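Local coordinates for putative glutathione-regulated potassium-efflux system protein KefB (Vibrio parahaemolyticus RIMD 2210633, PDB 3C85), which probably works as a cation antiporter of the CPA2 family, extruding potassium under glutathione control, and is represented here by its nucleotide-binding TrkA domain, at the interface of chains A and B. Sequence-based numbering; all coordinates share one arbitrary frame. Chains: chain A/B, Putative glutathione-regulated potassium-efflux system protein KefB.

The centres of the C-alpha atoms of contact 1 and contact 2 lie about 20 Å apart. They share no residue, yet helix 159-175 of chain A joins them: its first turns meet helix 49-62 of chain B in contact 2, and the extended tail beyond its last turn reaches the residues just before strands 42-45, 66-70 and 108-111 of chain B in contact 1. One C-terminal arm thus spans the neighbouring Rossmann-like domain, from its glycine loop to the opposite ends of its strands. The interface is two-fold symmetric, and this reciprocal clasp suggests a dimer that might couple nucleotide binding to assembly.

Contact 1: the interface of chains A and B. Residues chain A 178-182; chain B 41, 65, 107.
The extended backbone of A:Gln178 to A:Ile182 runs across B:Gln41, B:Ile65 and B:Lys107, loop residues whose side chains reach the extended tail. A:Phe179 puts its side chain between B:Ile65 and B:Lys107, beside B:Gln41, with CG anti to its own carbonyl carbon (chi1 -62°). The side chains of A:Phe179 and B:Ile65 cross at about a right angle, and the methyl CD1 of B:Ile65 lies over one face of the ring, 3.5 Å above the plane, displaced toward the rim, and 3.7 Å from the ring centroid in a CH-pi contact. CG1 of B:Ile65 sits between the backbone N and the carbonyl carbon (chi1 66°), which leaves CG2 to meet the tail farther along, 3.8 Å from CG1 of A:Ile182. On the rim of the ring, CD2 of A:Phe179 packs against CB of B:Gln41, and CE2 lies 4.0 Å from CB of B:Lys107; both side chains slide past the phenyl group in the opposite direction, the B:Gln41 amide plane turned 83° from the ring.

The tip of B:Gln41 meets the backbone of A:Thr180 with two atoms. As modelled, its NE2 lies 2.9 Å from the amide N of A:Thr180, a donor facing a donor, and its OE1 lies 3.0 Å from the carbonyl O, an acceptor facing an acceptor. The amide may therefore be turned over: with N and O exchanged, both pairs could become hydrogen bonds gripping the tail. Beyond it B:Lys107 stretches out fully, and its terminal amine NZ makes a weak hydrogen bond of 3.4 Å to the carbonyl O of A:Gln178.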
# COMPACT_ATOMS: atom_id res chain seq x y z
N GLN A 178 -4.31 22.14 -4.95
CA GLN A 178 -4.40 23.34 -4.13
C GLN A 178 -5.68 23.33 -3.30
O GLN A 178 -6.71 23.77 -3.75
CB GLN A 178 -4.33 24.59 -5.02
CG GLN A 178 -2.95 24.79 -5.70
CD GLN A 178 -2.63 26.26 -5.99
OE1 GLN A 178 -1.47 26.61 -6.22
NE2 GLN A 178 -3.66 27.12 -5.97
N PHE A 179 -5.60 22.84 -2.06
CA PHE A 179 -6.77 22.74 -1.20
C PHE A 179 -6.84 23.87 -0.18
O PHE A 179 -5.82 24.48 0.16
CB PHE A 179 -6.73 21.45 -0.40
CG PHE A 179 -6.78 20.22 -1.23
CD1 PHE A 179 -5.84 19.24 -1.02
CD2 PHE A 179 -7.77 20.03 -2.18
CE1 PHE A 179 -5.86 18.05 -1.73
CE2 PHE A 179 -7.80 18.86 -2.92
CZ PHE A 179 -6.83 17.86 -2.69
N THR A 180 -8.04 24.13 0.32
CA THR A 180 -8.19 24.95 1.52
C THR A 180 -8.23 24.00 2.72
O THR A 180 -9.22 23.29 2.91
CB THR A 180 -9.48 25.79 1.48
OG1 THR A 180 -9.51 26.54 0.26
CG2 THR A 180 -9.53 26.76 2.68
N SER A 181 -7.15 23.97 3.50
CA SER A 181 -7.01 23.06 4.66
C SER A 181 -7.93 23.44 5.81
O SER A 181 -8.00 24.61 6.19
CB SER A 181 -5.57 23.02 5.17
OG SER A 181 -4.69 22.34 4.28
N ILE A 182 -8.61 22.45 6.38
CA ILE A 182 -9.60 22.68 7.44
C ILE A 182 -9.24 21.85 8.68
O ILE A 182 -9.68 20.71 8.82
CB ILE A 182 -11.04 22.33 6.96
CG1 ILE A 182 -11.37 23.04 5.64
CG2 ILE A 182 -12.08 22.58 8.08
CD1 ILE A 182 -11.29 24.55 5.66
N GLN B 41 -13.65 19.00 -0.89
CA GLN B 41 -12.80 19.22 -2.04
C GLN B 41 -12.22 17.93 -2.61
O GLN B 41 -11.72 17.94 -3.74
CB GLN B 41 -11.67 20.19 -1.74
CG GLN B 41 -12.15 21.54 -1.21
CD GLN B 41 -11.10 22.25 -0.44
OE1 GLN B 41 -11.17 22.36 0.78
NE2 GLN B 41 -10.11 22.75 -1.13
N ILE B 65 -11.37 17.78 4.69
CA ILE B 65 -11.72 18.26 3.36
C ILE B 65 -12.22 17.15 2.41
O ILE B 65 -12.51 17.41 1.25
CB ILE B 65 -10.51 19.01 2.72
CG1 ILE B 65 -9.36 18.03 2.45
CG2 ILE B 65 -10.05 20.13 3.66
CD1 ILE B 65 -8.37 18.45 1.37
N LYS B 107 -12.13 19.17 -6.11
CA LYS B 107 -10.87 19.46 -6.80
C LYS B 107 -10.12 18.22 -7.15
O LYS B 107 -9.29 18.23 -8.05
CB LYS B 107 -9.99 20.36 -5.93
CG LYS B 107 -10.68 21.71 -5.67
CD LYS B 107 -9.85 22.64 -4.84
CE LYS B 107 -10.65 23.87 -4.50
NZ LYS B 107 -10.01 24.59 -3.37

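Contact 2: the interface of chains A and B. Residues chain A 158, 160-161, 164-165; chain B 49-50, 53-54.
A:Asn158 and B:Arg49 cross at about a right angle where the start of helix 159-175 of chain A meets the start of helix 49-62 of chain B. B:Arg49 and B:Ile50 belong to the GMGRIG glycine loop of the Rossmann-type domain, so the partner packs beside the nucleotide-binding motif. The arginine chain runs extended from CG to NE and presents its aliphatic part to the asparagine: CD lies 3.3 Å from the amide nitrogen ND2 of A:Asn158. The amide and guanidinium planes are 32° apart, but the two groups touch through the methylene group and make no direct polar bond.

The asparagine amide is held from its own chain. With CG anti to the backbone N (chi1 -176°), OD1 turns back over the first turn of helix 159-175, as a helix cap does, and accepts a hydrogen bond of 3.2 Å from N of A:Ser161. That bond is fairly straight, 162° at the hydrogen, with the donor tilted off the carbonyl plane; N of A:Tyr160 adds a weak one to the same oxygen.

A:Tyr160 lies across the beginning of the partner helix. Its CB rests 3.6 Å from CB of B:Arg49, while the CD1 corner of its ring, crossing B:Ile50 at a slant, is 4.1 Å from the isoleucine methyl CD1. The other branch of B:Ile50, CG2, meets CA of A:Gly164 at 3.8 Å. A turn farther along chain B, B:Gly53 and B:Ala54 bring the helices close, CB of B:Ala54 touching the carbonyl O of A:Gly164. Polar contact across the seam is made through water: water 1 hydrogen-bonds to the hydroxyl OG of A:Ser161 at 2.7 Å and to the carbonyl O of B:Arg49 at 2.8 Å.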
# COMPACT_ATOMS: atom_id res chain seq x y z
N ASN A 158 -1.34 -3.65 7.19
CA ASN A 158 -2.27 -4.23 6.22
C ASN A 158 -1.90 -3.77 4.80
O ASN A 158 -1.71 -2.56 4.59
CB ASN A 158 -3.69 -3.74 6.55
CG ASN A 158 -4.72 -4.36 5.66
OD1 ASN A 158 -4.84 -3.97 4.48
ND2 ASN A 158 -5.48 -5.33 6.20
N TYR A 160 -3.53 -3.33 2.03
CA TYR A 160 -4.45 -2.37 1.38
C TYR A 160 -4.52 -1.02 2.10
O TYR A 160 -4.63 -0.01 1.44
CB TYR A 160 -5.84 -2.99 1.19
CG TYR A 160 -5.67 -4.27 0.42
CD1 TYR A 160 -5.42 -4.23 -0.97
CD2 TYR A 160 -5.68 -5.49 1.07
CE1 TYR A 160 -5.19 -5.39 -1.67
CE2 TYR A 160 -5.47 -6.67 0.37
CZ TYR A 160 -5.22 -6.60 -0.99
OH TYR A 160 -4.99 -7.77 -1.64
N SER A 161 -4.43 -1.01 3.43
CA SER A 161 -4.32 0.25 4.18
C SER A 161 -3.08 1.02 3.79
O SER A 161 -3.13 2.23 3.55
CB SER A 161 -4.29 -0.03 5.69
OG SER A 161 -5.49 -0.70 6.08
N GLY A 164 -3.40 2.56 0.29
CA GLY A 164 -4.21 3.78 0.29
C GLY A 164 -3.44 4.96 0.85
O GLY A 164 -3.51 6.10 0.31
N SER A 165 -2.70 4.70 1.93
CA SER A 165 -1.83 5.74 2.53
C SER A 165 -0.78 6.28 1.53
O SER A 165 -0.66 7.51 1.33
CB SER A 165 -1.12 5.15 3.78
OG SER A 165 -0.08 6.04 4.16
N ARG B 49 -10.37 -0.96 2.49
CA ARG B 49 -9.11 -0.62 3.20
C ARG B 49 -8.26 0.40 2.44
O ARG B 49 -7.61 1.27 3.04
CB ARG B 49 -8.31 -1.87 3.62
CG ARG B 49 -9.11 -2.69 4.62
CD ARG B 49 -8.33 -3.84 5.27
NE ARG B 49 -9.09 -4.35 6.41
CZ ARG B 49 -9.96 -5.35 6.37
NH1 ARG B 49 -10.16 -6.04 5.25
NH2 ARG B 49 -10.61 -5.68 7.48
N ILE B 50 -8.29 0.35 1.11
CA ILE B 50 -7.56 1.31 0.31
C ILE B 50 -8.05 2.72 0.48
O ILE B 50 -7.23 3.59 0.84
CB ILE B 50 -7.53 0.94 -1.18
CG1 ILE B 50 -6.93 -0.46 -1.36
CG2 ILE B 50 -6.75 2.02 -1.99
CD1 ILE B 50 -6.97 -0.97 -2.82
N GLY B 53 -7.39 4.05 3.89
CA GLY B 53 -5.97 4.44 4.08
C GLY B 53 -5.72 5.82 3.48
O GLY B 53 -5.09 6.68 4.11
N ALA B 54 -6.26 6.03 2.28
CA ALA B 54 -6.14 7.35 1.62
C ALA B 54 -6.87 8.44 2.38
O ALA B 54 -6.33 9.54 2.53
CB ALA B 54 -6.64 7.28 0.20
O HOH W 1 -7.43 1.11 5.85